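Local coordinates for UPF0141 protein yjdB (Campylobacter jejuni subsp. jejuni HB93-13, PDB 4TN0) that probably transfers phosphoethanolamine in the periplasm, as the zinc-binding, alkaline phosphatase-like catalytic domain of an enzyme required for polymyxin resistance and motility, at residues 4-9 and 293-298; 92-97 and 284-289; 164-169 and 197-202; 172-177 and 189-194. One frame throughout, in Å; residues are numbered along the deposited sequence.

Contact 1: 4-9 and 293-298; sequences TIANDA and TSVYEP
The flat group that carries this contact is the carboxylate of Asp8. OD1 is met from above the carboxylate plane by the hydroxyl of Thr293. OD2 receives the backbone N-H of Ser294 on its syn lone pair. The bond from Thr293 OG1 to Asp8 OD1 is 2.8 Å. Ser294 N lies 3.1 Å from Asp8 OD2, with an N-H...O angle of 156°. Ser294 OG adds a weak bond to Asp8 OD2 at 3.3 Å. Asp8 CG sits between its backbone N and carbonyl carbon (chi1 62°), and its CB points toward 293-298. Thr293 OG1 is anti to its own N (chi1 174°) and also takes a weak bond from Val295 N. An apolar part lies beside this. Ala6 CB meets Val295 CG2 at 3.7 Å, and Ala9 CB meets Thr293 CB at 3.8 Å. A type I beta turn from Ala6 to Ala9 presents Asp8. The contact joins the N-terminal loop to the loop after helix 281-288, at the surface. The carboxylate is held by one hydroxyl and one backbone N-H, with a second hydroxyl adding a weak bond and no basic side chain from either segment; this may favour the charged form of Asp8.

Contact 2: 92-97 and 284-289; sequences DVLYKT and TLLGYF
Leu94 and Phe289 cross at about a right angle, and so do Val93 and Leu286. These two crossings make most of the contact. Leu94 holds CG anti to its carbonyl carbon (chi1 -60°), and its CB points toward helix 284-288. This brings the CD2 methyl to the other segment. CD2 lies 3.8 Å from Phe289 CD2, oblique to the ring. The same methyl comes within 3.5 Å of the backbone oxygen Leu285 O, which itself lies in plane at the edge of the Phe289 ring. Leu94 CD2 thus touches both a backbone oxygen and the ring of the residue four further on. In the second crossing, Val93 CG1 is anti to its backbone N (chi1 178°). It meets Leu286 CD2 at 3.6 Å. Leu286 does not aim its CB at helix 92-96, but the end of its side chain comes nearer.

The two helical segments run nearly parallel, at 17°, with axes 10.2 Å apart. They belong to the alpha/beta fold of the alkaline phosphatase superfamily, in which helices pack on a central, mostly parallel sheet. Leu94 and Phe289 both reach Ile148 of strand 146-152. Leu285 packs on Leu20 and Leu22 of strand 18-24. All five touching residues are buried, and no hydrogen bond passes between the segments. On the side toward 293-298, Leu286 also touches Thr293.

Contact 3: 164-169 and 197-202; sequences RYPSEF and LLYTDY
The tight part of this contact is an aromatic cluster of Phe169, Tyr199 and Tyr202. Phe169 holds CG anti to its carbonyl carbon (chi1 -66°); its CB points toward the helix, and the ring tip meets Tyr202. Its CZ stands 3.3 Å above the plane of the Tyr202 ring, over the centre. The two ring planes are inclined at 44°. Phe169 CD2 also meets Tyr199 CD1 at 3.5 Å, again obliquely. Pro166 CD lies over one face of the Tyr199 ring in a CH-pi contact, 3.5 Å from the ring centroid. Tyr165 CA makes a second, off-centre CH-pi contact with that ring. Arg164 O comes to 3.2 Å from Tyr199 CE2.

The looser side is the 3-10 turn. Ser167 and Glu168 are exposed and do not touch the helix. The Arg164 side chain leads away from the helix, about 11 Å from the bound zinc, and bonds to His157 O and Thr160. No hydrogen bond crosses between the segments. The Tyr199 hydroxyl bonds to Glu130, and the Tyr165 hydroxyl to Asn195.

Beyond the cluster, Tyr46 meets Tyr202 edge-to-face and also touches Phe169. The loop 164-169 follows strand 146-152 and packs against helix 186-211 of the alkaline phosphatase-like domain.

Contact 4: 172-177 and 189-194; sequences FTPTCD and LINTYD
Two side chains of the helix hold the loop backbone. Asn191 ND2 gives a hydrogen bond of 2.7 Å to Pro174 O, with an N-H...O angle of 166°. The acceptor lies in the amide plane of Asn191, and the donor lies in the carbonyl plane of Pro174. Cys176 N gives a bond of 2.7 Å to Thr192 OG1. This is a disulfide-closed loop against a long helix: Cys176 is joined to Cys184, just before helix 186-211, within the alkaline phosphatase-like fold. The peptide bond before Pro174 is cis, and Pro174 CB points away from the helix while its carbonyl oxygen reaches Asn191.

Both helix side chains have second partners. Asn191 OD1 takes a bond from Asn41, so both ends of its amide are used and its flip is fixed. Thr192 OG1 is anti to its carbonyl carbon (chi1 -41°) and also bonds to Ala188 O, one turn back. Since that bond uses its proton, the hydroxyl is left as acceptor for Cys176 N. Within the loop, Thr175 OG1 bonds to Asp177 OD1 at 2.7 Å, from above the carboxylate plane.

The backbone oxygen Asn191 O lies at the edge of the Phe172 ring, near its plane. The Phe172 ring crosses Asp194 at about a right angle, ring and carboxylate planes 86° apart. Phe172 CD2 meets Asp194 CB at 3.7 Å. The carboxylate of Asp194 goes elsewhere, to Tyr38, Asn32 and Asn41. At the disulfide end, Cys176 SG lies 4.2 Å from Leu189 CD1.

From the N terminus, contact 1 opens first, at 4-9, and closes last, at 293-298. It joins the N-terminal loop to the loop after helix 281-288. Contact 2 lies within that span, joining helix 90-96 to helix 281-288. The two touch: Lys96 NZ reaches Ile5 O at 2.6 Å, a probable hydrogen bond. Contact 3 lies further in, between the loop after strand 146-152 and helix 186-211. Contact 4 is innermost, a shorter closure onto the same helix. The four loops therefore nest and none cross. Contacts 3 and 4 are neighbours, with centres 12 Å apart. They lie across the chain's centre from contacts 1 and 2.

Contact 1: 4-9 and 293-298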
loop_
_atom_site.group_PDB
_atom_site.type_symbol
_atom_site.label_atom_id
_atom_site.label_comp_id
_atom_site.label_asym_id
_atom_site.label_seq_id
_atom_site.Cartn_x
_atom_site.Cartn_y
_atom_site.Cartn_z
ATOM N N THR A 4 -1.809 13.471 21.259
ATOM C CA THR A 4 -0.781 12.446 21.133
ATOM C C THR A 4 -1.426 11.112 21.458
ATOM O O THR A 4 -2.426 11.064 22.180
ATOM C CB THR A 4 0.429 12.686 22.083
ATOM O OG1 THR A 4 -0.013 12.710 23.449
ATOM C CG2 THR A 4 1.130 13.990 21.756
ATOM N N ILE A 5 -0.888 10.027 20.916
ATOM C CA ILE A 5 -1.463 8.721 21.207
ATOM C C ILE A 5 -0.380 7.748 21.594
ATOM O O ILE A 5 0.801 8.015 21.364
ATOM C CB ILE A 5 -2.253 8.135 20.015
ATOM C CG1 ILE A 5 -1.313 7.819 18.849
ATOM C CG2 ILE A 5 -3.384 9.062 19.586
ATOM C CD1 ILE A 5 -1.928 6.836 17.860
ATOM N N ALA A 6 -0.794 6.603 22.134
ATOM C CA ALA A 6 0.138 5.582 22.588
ATOM C C ALA A 6 1.257 6.212 23.425
ATOM O O ALA A 6 2.444 6.045 23.135
ATOM C CB ALA A 6 0.719 4.833 21.393
ATOM N N ASN A 7 0.867 6.923 24.476
ATOM C CA ASN A 7 1.818 7.679 25.278
ATOM C C ASN A 7 2.755 6.764 26.093
ATOM O O ASN A 7 3.791 7.201 26.576
ATOM C CB ASN A 7 1.077 8.650 26.207
ATOM C CG ASN A 7 0.249 9.681 25.450
ATOM O OD1 ASN A 7 0.737 10.331 24.524
ATOM N ND2 ASN A 7 -0.994 9.871 25.876
ATOM N N ASP A 8 2.359 5.503 26.248
ATOM C CA ASP A 8 3.129 4.498 26.969
ATOM C C ASP A 8 4.037 3.643 26.081
ATOM O O ASP A 8 4.401 2.534 26.474
ATOM C CB ASP A 8 2.175 3.552 27.698
ATOM C CG ASP A 8 1.270 2.808 26.731
ATOM O OD1 ASP A 8 1.036 3.353 25.634
ATOM O OD2 ASP A 8 0.801 1.689 27.037
ATOM N N ALA A 9 4.416 4.116 24.902
ATOM C CA ALA A 9 5.075 3.207 23.958
ATOM C C ALA A 9 6.609 3.231 24.043
ATOM O O ALA A 9 7.211 4.260 24.357
ATOM C CB ALA A 9 4.622 3.522 22.526
ATOM N N THR A 293 3.084 -1.354 23.865
ATOM C CA THR A 293 2.072 -0.357 24.189
ATOM C C THR A 293 0.720 -1.038 24.299
ATOM O O THR A 293 0.505 -2.101 23.719
ATOM C CB THR A 293 1.993 0.789 23.125
ATOM O OG1 THR A 293 0.888 1.654 23.422
ATOM C CG2 THR A 293 1.820 0.224 21.707
ATOM N N SER A 294 -0.183 -0.435 25.063
ATOM C CA SER A 294 -1.509 -1.011 25.281
ATOM C C SER A 294 -2.429 -0.851 24.067
ATOM O O SER A 294 -3.415 -1.584 23.928
ATOM C CB SER A 294 -2.161 -0.389 26.510
ATOM O OG SER A 294 -2.323 1.003 26.333
ATOM N N VAL A 295 -2.116 0.092 23.181
ATOM C CA VAL A 295 -2.975 0.303 22.016
ATOM C C VAL A 295 -2.662 -0.721 20.929
ATOM O O VAL A 295 -3.410 -0.847 19.947
ATOM C CB VAL A 295 -2.842 1.711 21.438
ATOM C CG1 VAL A 295 -3.172 2.750 22.492
ATOM C CG2 VAL A 295 -1.459 1.921 20.854
ATOM N N TYR A 296 -1.564 -1.452 21.109
ATOM C CA TYR A 296 -1.237 -2.550 20.216
ATOM C C TYR A 296 -2.229 -3.705 20.400
ATOM O O TYR A 296 -2.408 -4.227 21.507
ATOM C CB TYR A 296 0.198 -3.022 20.455
ATOM C CG TYR A 296 0.535 -4.308 19.738
ATOM C CD1 TYR A 296 0.771 -4.318 18.363
ATOM C CD2 TYR A 296 0.638 -5.509 20.431
ATOM C CE1 TYR A 296 1.080 -5.488 17.699
ATOM C CE2 TYR A 296 0.949 -6.688 19.775
ATOM C CZ TYR A 296 1.166 -6.672 18.409
ATOM O OH TYR A 296 1.476 -7.843 17.754
ATOM N N GLU A 297 -2.888 -4.101 19.319
ATOM C CA GLU A 297 -3.847 -5.198 19.385
ATOM C C GLU A 297 -3.309 -6.366 18.595
ATOM O O GLU A 297 -3.358 -6.365 17.374
ATOM C CB GLU A 297 -5.211 -4.782 18.843
ATOM C CG GLU A 297 -5.939 -3.735 19.648
ATOM C CD GLU A 297 -7.181 -3.261 18.936
ATOM O OE1 GLU A 297 -7.071 -2.934 17.733
ATOM O OE2 GLU A 297 -8.266 -3.236 19.557
ATOM N N PRO A 298 -2.835 -7.397 19.297
ATOM C CA PRO A 298 -2.152 -8.533 18.667
ATOM C C PRO A 298 -3.055 -9.282 17.704
ATOM O O PRO A 298 -2.583 -10.009 16.835
ATOM C CB PRO A 298 -1.777 -9.422 19.853
ATOM C CG PRO A 298 -2.728 -9.019 20.948
ATOM C CD PRO A 298 -2.975 -7.562 20.755
#

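Contact 2: 92-97 and 284-289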
loop_
_atom_site.group_PDB
_atom_site.type_symbol
_atom_site.label_atom_id
_atom_site.label_comp_id
_atom_site.label_asym_id
_atom_site.label_seq_id
_atom_site.Cartn_x
_atom_site.Cartn_y
_atom_site.Cartn_z
ATOM N N ASP A 92 4.149 8.358 13.610
ATOM C CA ASP A 92 4.600 9.163 14.734
ATOM C C ASP A 92 5.027 8.246 15.884
ATOM O O ASP A 92 5.987 8.521 16.588
ATOM C CB ASP A 92 3.488 10.098 15.219
ATOM C CG ASP A 92 3.081 11.102 14.182
ATOM O OD1 ASP A 92 3.960 11.835 13.657
ATOM O OD2 ASP A 92 1.863 11.129 13.879
ATOM N N VAL A 93 4.269 7.179 16.101
ATOM C CA VAL A 93 4.608 6.233 17.149
ATOM C C VAL A 93 5.940 5.556 16.868
ATOM O O VAL A 93 6.773 5.456 17.764
ATOM C CB VAL A 93 3.516 5.174 17.339
ATOM C CG1 VAL A 93 3.936 4.168 18.410
ATOM C CG2 VAL A 93 2.225 5.855 17.726
ATOM N N LEU A 94 6.175 5.142 15.626
ATOM C CA LEU A 94 7.458 4.515 15.305
ATOM C C LEU A 94 8.602 5.512 15.424
ATOM O O LEU A 94 9.686 5.156 15.881
ATOM C CB LEU A 94 7.447 3.926 13.907
ATOM C CG LEU A 94 6.421 2.849 13.592
ATOM C CD1 LEU A 94 6.475 2.553 12.097
ATOM C CD2 LEU A 94 6.702 1.610 14.388
ATOM N N TYR A 95 8.358 6.763 15.042
ATOM C CA TYR A 95 9.399 7.790 15.099
ATOM C C TYR A 95 9.790 8.146 16.523
ATOM O O TYR A 95 10.972 8.256 16.841
ATOM C CB TYR A 95 8.942 9.065 14.391
ATOM C CG TYR A 95 9.902 10.244 14.499
ATOM C CD1 TYR A 95 10.854 10.493 13.516
ATOM C CD2 TYR A 95 9.839 11.121 15.587
ATOM C CE1 TYR A 95 11.721 11.576 13.611
ATOM C CE2 TYR A 95 10.696 12.198 15.693
ATOM C CZ TYR A 95 11.636 12.423 14.703
ATOM O OH TYR A 95 12.491 13.499 14.808
ATOM N N LYS A 96 8.792 8.333 17.376
ATOM C CA LYS A 96 9.046 8.751 18.743
ATOM C C LYS A 96 9.627 7.600 19.557
ATOM O O LYS A 96 10.146 7.801 20.648
ATOM C CB LYS A 96 7.763 9.307 19.375
ATOM C CG LYS A 96 6.755 8.272 19.805
ATOM C CD LYS A 96 5.507 8.948 20.347
ATOM C CE LYS A 96 4.573 7.935 20.987
ATOM N NZ LYS A 96 3.299 8.599 21.333
ATOM N N THR A 97 9.573 6.408 18.979
ATOM C CA THR A 97 10.002 5.180 19.625
ATOM C C THR A 97 11.380 4.774 19.032
ATOM O O THR A 97 11.924 3.690 19.271
ATOM C CB THR A 97 8.874 4.129 19.466
ATOM O OG1 THR A 97 7.885 4.356 20.478
ATOM C CG2 THR A 97 9.326 2.776 19.626
ATOM N N THR A 284 -0.145 -3.835 12.755
ATOM C CA THR A 284 0.871 -4.530 11.963
ATOM C C THR A 284 2.160 -3.728 11.943
ATOM O O THR A 284 3.254 -4.295 11.993
ATOM C CB THR A 284 0.412 -4.790 10.505
ATOM O OG1 THR A 284 -0.695 -5.694 10.508
ATOM C CG2 THR A 284 1.533 -5.422 9.697
ATOM N N LEU A 285 2.028 -2.405 11.916
ATOM C CA LEU A 285 3.188 -1.515 11.867
ATOM C C LEU A 285 3.866 -1.366 13.241
ATOM O O LEU A 285 5.090 -1.265 13.338
ATOM C CB LEU A 285 2.766 -0.150 11.327
ATOM C CG LEU A 285 2.500 0.006 9.824
ATOM C CD1 LEU A 285 2.149 1.448 9.573
ATOM C CD2 LEU A 285 3.692 -0.395 8.960
ATOM N N LEU A 286 3.074 -1.337 14.304
ATOM C CA LEU A 286 3.649 -1.304 15.638
ATOM C C LEU A 286 4.326 -2.648 15.892
ATOM O O LEU A 286 5.509 -2.707 16.229
ATOM C CB LEU A 286 2.586 -1.021 16.694
ATOM C CG LEU A 286 1.926 0.351 16.685
ATOM C CD1 LEU A 286 1.313 0.649 18.039
ATOM C CD2 LEU A 286 2.936 1.405 16.324
ATOM N N GLY A 287 3.573 -3.725 15.676
ATOM C CA GLY A 287 4.068 -5.071 15.895
ATOM C C GLY A 287 5.367 -5.402 15.182
ATOM O O GLY A 287 6.169 -6.205 15.665
ATOM N N TYR A 288 5.587 -4.780 14.032
ATOM C CA TYR A 288 6.737 -5.133 13.219
ATOM C C TYR A 288 8.019 -4.675 13.875
ATOM O O TYR A 288 9.049 -5.345 13.763
ATOM C CB TYR A 288 6.642 -4.534 11.814
ATOM C CG TYR A 288 7.658 -5.135 10.876
ATOM C CD1 TYR A 288 8.930 -4.584 10.749
ATOM C CD2 TYR A 288 7.354 -6.273 10.137
ATOM C CE1 TYR A 288 9.867 -5.143 9.904
ATOM C CE2 TYR A 288 8.284 -6.840 9.292
ATOM C CZ TYR A 288 9.540 -6.269 9.181
ATOM O OH TYR A 288 10.469 -6.830 8.338
ATOM N N PHE A 289 7.970 -3.533 14.554
ATOM C CA PHE A 289 9.169 -3.029 15.210
ATOM C C PHE A 289 9.101 -3.292 16.715
ATOM O O PHE A 289 9.844 -2.697 17.489
ATOM C CB PHE A 289 9.348 -1.542 14.908
ATOM C CG PHE A 289 9.620 -1.276 13.469
ATOM C CD1 PHE A 289 10.917 -1.231 12.991
ATOM C CD2 PHE A 289 8.574 -1.123 12.572
ATOM C CE1 PHE A 289 11.170 -1.009 11.652
ATOM C CE2 PHE A 289 8.824 -0.901 11.235
ATOM C CZ PHE A 289 10.121 -0.846 10.775
#

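Contact 3: 164-169 and 197-202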
loop_
_atom_site.group_PDB
_atom_site.type_symbol
_atom_site.label_atom_id
_atom_site.label_comp_id
_atom_site.label_asym_id
_atom_site.label_seq_id
_atom_site.Cartn_x
_atom_site.Cartn_y
_atom_site.Cartn_z
ATOM N N ARG A 164 0.470 6.705 -16.617
ATOM C CA ARG A 164 1.069 6.193 -15.377
ATOM C C ARG A 164 2.264 5.275 -15.646
ATOM O O ARG A 164 3.098 5.062 -14.774
ATOM C CB ARG A 164 0.014 5.434 -14.548
ATOM C CG ARG A 164 -1.230 6.255 -14.156
ATOM C CD ARG A 164 -0.965 7.212 -13.001
ATOM N NE ARG A 164 -0.371 8.474 -13.424
ATOM C CZ ARG A 164 -1.048 9.547 -13.823
ATOM N NH1 ARG A 164 -0.381 10.640 -14.186
ATOM N NH2 ARG A 164 -2.381 9.538 -13.851
ATOM N N TYR A 165 2.350 4.743 -16.857
ATOM C CA TYR A 165 3.400 3.788 -17.174
ATOM C C TYR A 165 4.161 4.180 -18.435
ATOM O O TYR A 165 3.598 4.810 -19.329
ATOM C CB TYR A 165 2.821 2.390 -17.337
ATOM C CG TYR A 165 1.676 2.305 -18.319
ATOM C CD1 TYR A 165 0.359 2.371 -17.881
ATOM C CD2 TYR A 165 1.912 2.141 -19.685
ATOM C CE1 TYR A 165 -0.687 2.293 -18.759
ATOM C CE2 TYR A 165 0.869 2.053 -20.580
ATOM C CZ TYR A 165 -0.431 2.134 -20.110
ATOM O OH TYR A 165 -1.477 2.041 -20.977
ATOM N N PRO A 166 5.455 3.824 -18.498
ATOM C CA PRO A 166 6.267 4.047 -19.699
ATOM C C PRO A 166 5.914 3.042 -20.796
ATOM O O PRO A 166 5.277 2.019 -20.491
ATOM C CB PRO A 166 7.701 3.856 -19.186
ATOM C CG PRO A 166 7.550 2.858 -18.072
ATOM C CD PRO A 166 6.242 3.221 -17.404
ATOM N N SER A 167 6.312 3.333 -22.040
ATOM C CA SER A 167 5.924 2.515 -23.197
ATOM C C SER A 167 6.341 1.065 -23.019
ATOM O O SER A 167 5.692 0.154 -23.524
ATOM C CB SER A 167 6.489 3.100 -24.510
ATOM O OG SER A 167 7.908 3.012 -24.608
ATOM N N GLU A 168 7.403 0.843 -22.252
ATOM C CA GLU A 168 7.913 -0.505 -22.070
ATOM C C GLU A 168 6.916 -1.410 -21.335
ATOM O O GLU A 168 7.050 -2.640 -21.378
ATOM C CB GLU A 168 9.245 -0.460 -21.300
ATOM C CG GLU A 168 10.380 0.299 -22.037
ATOM C CD GLU A 168 10.335 1.829 -21.851
ATOM O OE1 GLU A 168 9.566 2.309 -21.000
ATOM O OE2 GLU A 168 11.081 2.556 -22.541
ATOM N N PHE A 169 5.885 -0.818 -20.717
ATOM C CA PHE A 169 4.872 -1.607 -19.990
ATOM C C PHE A 169 3.469 -1.439 -20.572
ATOM O O PHE A 169 2.479 -1.776 -19.930
ATOM C CB PHE A 169 4.892 -1.258 -18.493
ATOM C CG PHE A 169 6.169 -1.672 -17.808
ATOM C CD1 PHE A 169 6.384 -2.995 -17.451
ATOM C CD2 PHE A 169 7.175 -0.751 -17.578
ATOM C CE1 PHE A 169 7.572 -3.389 -16.852
ATOM C CE2 PHE A 169 8.362 -1.134 -16.982
ATOM C CZ PHE A 169 8.561 -2.454 -16.621
ATOM N N LEU A 197 -1.276 -1.527 -13.438
ATOM C CA LEU A 197 -1.074 -2.529 -12.390
ATOM C C LEU A 197 0.230 -3.304 -12.625
ATOM O O LEU A 197 0.973 -3.602 -11.679
ATOM C CB LEU A 197 -2.263 -3.493 -12.344
ATOM C CG LEU A 197 -3.638 -2.935 -11.920
ATOM C CD1 LEU A 197 -4.712 -4.001 -11.957
ATOM C CD2 LEU A 197 -3.582 -2.302 -10.527
ATOM N N LEU A 198 0.482 -3.632 -13.892
ATOM C CA LEU A 198 1.683 -4.328 -14.331
ATOM C C LEU A 198 2.921 -3.520 -13.981
ATOM O O LEU A 198 3.888 -4.040 -13.422
ATOM C CB LEU A 198 1.627 -4.580 -15.836
ATOM C CG LEU A 198 2.697 -5.484 -16.437
ATOM C CD1 LEU A 198 2.562 -6.887 -15.858
ATOM C CD2 LEU A 198 2.519 -5.514 -17.950
ATOM N N TYR A 199 2.873 -2.233 -14.286
ATOM C CA TYR A 199 3.989 -1.354 -13.981
ATOM C C TYR A 199 4.232 -1.300 -12.478
ATOM O O TYR A 199 5.361 -1.417 -12.024
ATOM C CB TYR A 199 3.716 0.045 -14.523
ATOM C CG TYR A 199 4.827 1.056 -14.308
ATOM C CD1 TYR A 199 6.143 0.753 -14.631
ATOM C CD2 TYR A 199 4.546 2.333 -13.842
ATOM C CE1 TYR A 199 7.153 1.691 -14.472
ATOM C CE2 TYR A 199 5.544 3.276 -13.670
ATOM C CZ TYR A 199 6.847 2.953 -13.994
ATOM O OH TYR A 199 7.837 3.890 -13.832
ATOM N N THR A 200 3.161 -1.167 -11.708
ATOM C CA THR A 200 3.268 -1.205 -10.256
ATOM C C THR A 200 3.798 -2.566 -9.805
ATOM O O THR A 200 4.630 -2.633 -8.904
ATOM C CB THR A 200 1.920 -0.907 -9.577
ATOM O OG1 THR A 200 1.618 0.481 -9.746
ATOM C CG2 THR A 200 1.989 -1.206 -8.082
ATOM N N ASP A 201 3.347 -3.644 -10.439
ATOM C CA ASP A 201 3.842 -4.968 -10.079
ATOM C C ASP A 201 5.371 -5.071 -10.291
ATOM O O ASP A 201 6.103 -5.534 -9.408
ATOM C CB ASP A 201 3.112 -6.040 -10.879
ATOM C CG ASP A 201 3.250 -7.426 -10.260
ATOM O OD1 ASP A 201 2.503 -7.730 -9.304
ATOM O OD2 ASP A 201 4.082 -8.221 -10.740
ATOM N N TYR A 202 5.846 -4.599 -11.442
ATOM C CA TYR A 202 7.276 -4.597 -11.761
ATOM C C TYR A 202 8.085 -3.838 -10.723
ATOM O O TYR A 202 9.129 -4.308 -10.262
ATOM C CB TYR A 202 7.504 -3.993 -13.155
ATOM C CG TYR A 202 8.928 -3.554 -13.460
ATOM C CD1 TYR A 202 9.311 -2.224 -13.321
ATOM C CD2 TYR A 202 9.880 -4.464 -13.906
ATOM C CE1 TYR A 202 10.605 -1.819 -13.600
ATOM C CE2 TYR A 202 11.176 -4.071 -14.181
ATOM C CZ TYR A 202 11.536 -2.749 -14.031
ATOM O OH TYR A 202 12.827 -2.349 -14.329
#

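Contact 4: 172-177 and 189-194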
loop_
_atom_site.group_PDB
_atom_site.type_symbol
_atom_site.label_atom_id
_atom_site.label_comp_id
_atom_site.label_asym_id
_atom_site.label_seq_id
_atom_site.Cartn_x
_atom_site.Cartn_y
_atom_site.Cartn_z
ATOM N N PHE A 172 -0.574 -4.603 -22.617
ATOM C CA PHE A 172 -1.940 -5.013 -22.956
ATOM C C PHE A 172 -2.598 -3.999 -23.911
ATOM O O PHE A 172 -2.674 -2.807 -23.604
ATOM C CB PHE A 172 -2.764 -5.195 -21.683
ATOM C CG PHE A 172 -2.091 -6.055 -20.639
ATOM C CD1 PHE A 172 -1.623 -7.320 -20.963
ATOM C CD2 PHE A 172 -1.932 -5.600 -19.333
ATOM C CE1 PHE A 172 -1.007 -8.121 -20.007
ATOM C CE2 PHE A 172 -1.314 -6.398 -18.362
ATOM C CZ PHE A 172 -0.851 -7.658 -18.697
ATOM N N THR A 173 -3.033 -4.470 -25.083
ATOM C CA THR A 173 -3.517 -3.580 -26.149
ATOM C C THR A 173 -4.790 -4.118 -26.833
ATOM O O THR A 173 -4.998 -5.326 -26.888
ATOM C CB THR A 173 -2.410 -3.349 -27.232
ATOM O OG1 THR A 173 -1.980 -4.613 -27.736
ATOM C CG2 THR A 173 -1.189 -2.593 -26.644
ATOM N N PRO A 174 -5.625 -3.231 -27.409
ATOM C CA PRO A 174 -5.472 -1.771 -27.542
ATOM C C PRO A 174 -5.675 -1.044 -26.205
ATOM O O PRO A 174 -6.096 -1.684 -25.254
ATOM C CB PRO A 174 -6.559 -1.396 -28.543
ATOM C CG PRO A 174 -7.636 -2.455 -28.338
ATOM C CD PRO A 174 -6.892 -3.721 -27.996
ATOM N N THR A 175 -5.348 0.247 -26.151
ATOM C CA THR A 175 -5.440 1.050 -24.949
ATOM C C THR A 175 -6.334 2.283 -25.112
ATOM O O THR A 175 -6.736 2.652 -26.218
ATOM C CB THR A 175 -4.029 1.539 -24.501
ATOM O OG1 THR A 175 -3.496 2.451 -25.473
ATOM C CG2 THR A 175 -3.076 0.363 -24.306
ATOM N N CYS A 176 -6.618 2.938 -23.994
ATOM C CA CYS A 176 -7.459 4.127 -23.964
ATOM C C CYS A 176 -6.589 5.313 -23.594
ATOM O O CYS A 176 -6.345 5.547 -22.414
ATOM C CB CYS A 176 -8.601 3.934 -22.957
ATOM S SG CYS A 176 -9.675 5.340 -22.613
ATOM N N ASP A 177 -6.089 6.042 -24.593
ATOM C CA ASP A 177 -5.083 7.084 -24.342
ATOM C C ASP A 177 -5.749 8.456 -24.269
ATOM O O ASP A 177 -5.382 9.395 -24.974
ATOM C CB ASP A 177 -3.987 7.048 -25.421
ATOM C CG ASP A 177 -3.306 5.673 -25.531
ATOM O OD1 ASP A 177 -3.183 4.945 -24.529
ATOM O OD2 ASP A 177 -2.969 5.268 -26.661
ATOM N N LEU A 189 -10.134 0.260 -22.205
ATOM C CA LEU A 189 -10.000 0.951 -20.935
ATOM C C LEU A 189 -9.397 0.000 -19.908
ATOM O O LEU A 189 -8.461 0.368 -19.195
ATOM C CB LEU A 189 -11.339 1.499 -20.461
ATOM C CG LEU A 189 -11.336 2.153 -19.082
ATOM C CD1 LEU A 189 -10.327 3.292 -19.049
ATOM C CD2 LEU A 189 -12.724 2.639 -18.691
ATOM N N ILE A 190 -9.908 -1.230 -19.861
ATOM C CA ILE A 190 -9.409 -2.236 -18.921
ATOM C C ILE A 190 -7.933 -2.518 -19.165
ATOM O O ILE A 190 -7.147 -2.673 -18.206
ATOM C CB ILE A 190 -10.209 -3.562 -18.991
ATOM C CG1 ILE A 190 -11.717 -3.297 -18.870
ATOM C CG2 ILE A 190 -9.700 -4.580 -17.979
ATOM C CD1 ILE A 190 -12.141 -2.812 -17.551
ATOM N N ASN A 191 -7.557 -2.632 -20.442
ATOM C CA ASN A 191 -6.169 -2.889 -20.788
ATOM C C ASN A 191 -5.274 -1.806 -20.202
ATOM O O ASN A 191 -4.262 -2.094 -19.572
ATOM C CB ASN A 191 -5.963 -2.943 -22.308
ATOM C CG ASN A 191 -6.515 -4.207 -22.955
ATOM O OD1 ASN A 191 -6.718 -5.229 -22.301
ATOM N ND2 ASN A 191 -6.722 -4.141 -24.268
ATOM N N THR A 192 -5.680 -0.556 -20.386
ATOM C CA THR A 192 -4.908 0.579 -19.899
ATOM C C THR A 192 -4.755 0.522 -18.391
ATOM O O THR A 192 -3.681 0.785 -17.850
ATOM C CB THR A 192 -5.574 1.901 -20.293
ATOM O OG1 THR A 192 -6.054 1.801 -21.641
ATOM C CG2 THR A 192 -4.607 3.059 -20.167
ATOM N N TYR A 193 -5.848 0.167 -17.721
ATOM C CA TYR A 193 -5.881 0.079 -16.271
ATOM C C TYR A 193 -4.950 -1.032 -15.797
ATOM O O TYR A 193 -4.224 -0.855 -14.808
ATOM C CB TYR A 193 -7.330 -0.134 -15.765
ATOM C CG TYR A 193 -7.438 -0.225 -14.250
ATOM C CD1 TYR A 193 -7.355 0.921 -13.460
ATOM C CD2 TYR A 193 -7.632 -1.453 -13.614
ATOM C CE1 TYR A 193 -7.432 0.849 -12.068
ATOM C CE2 TYR A 193 -7.730 -1.535 -12.223
ATOM C CZ TYR A 193 -7.632 -0.379 -11.462
ATOM O OH TYR A 193 -7.724 -0.448 -10.096
ATOM N N ASP A 194 -4.979 -2.160 -16.506
ATOM C CA ASP A 194 -4.152 -3.318 -16.188
ATOM C C ASP A 194 -2.653 -3.074 -16.406
ATOM O O ASP A 194 -1.798 -3.579 -15.645
ATOM C CB ASP A 194 -4.603 -4.516 -17.007
ATOM C CG ASP A 194 -5.890 -5.107 -16.489
ATOM O OD1 ASP A 194 -6.315 -4.698 -15.389
ATOM O OD2 ASP A 194 -6.455 -6.005 -17.140
#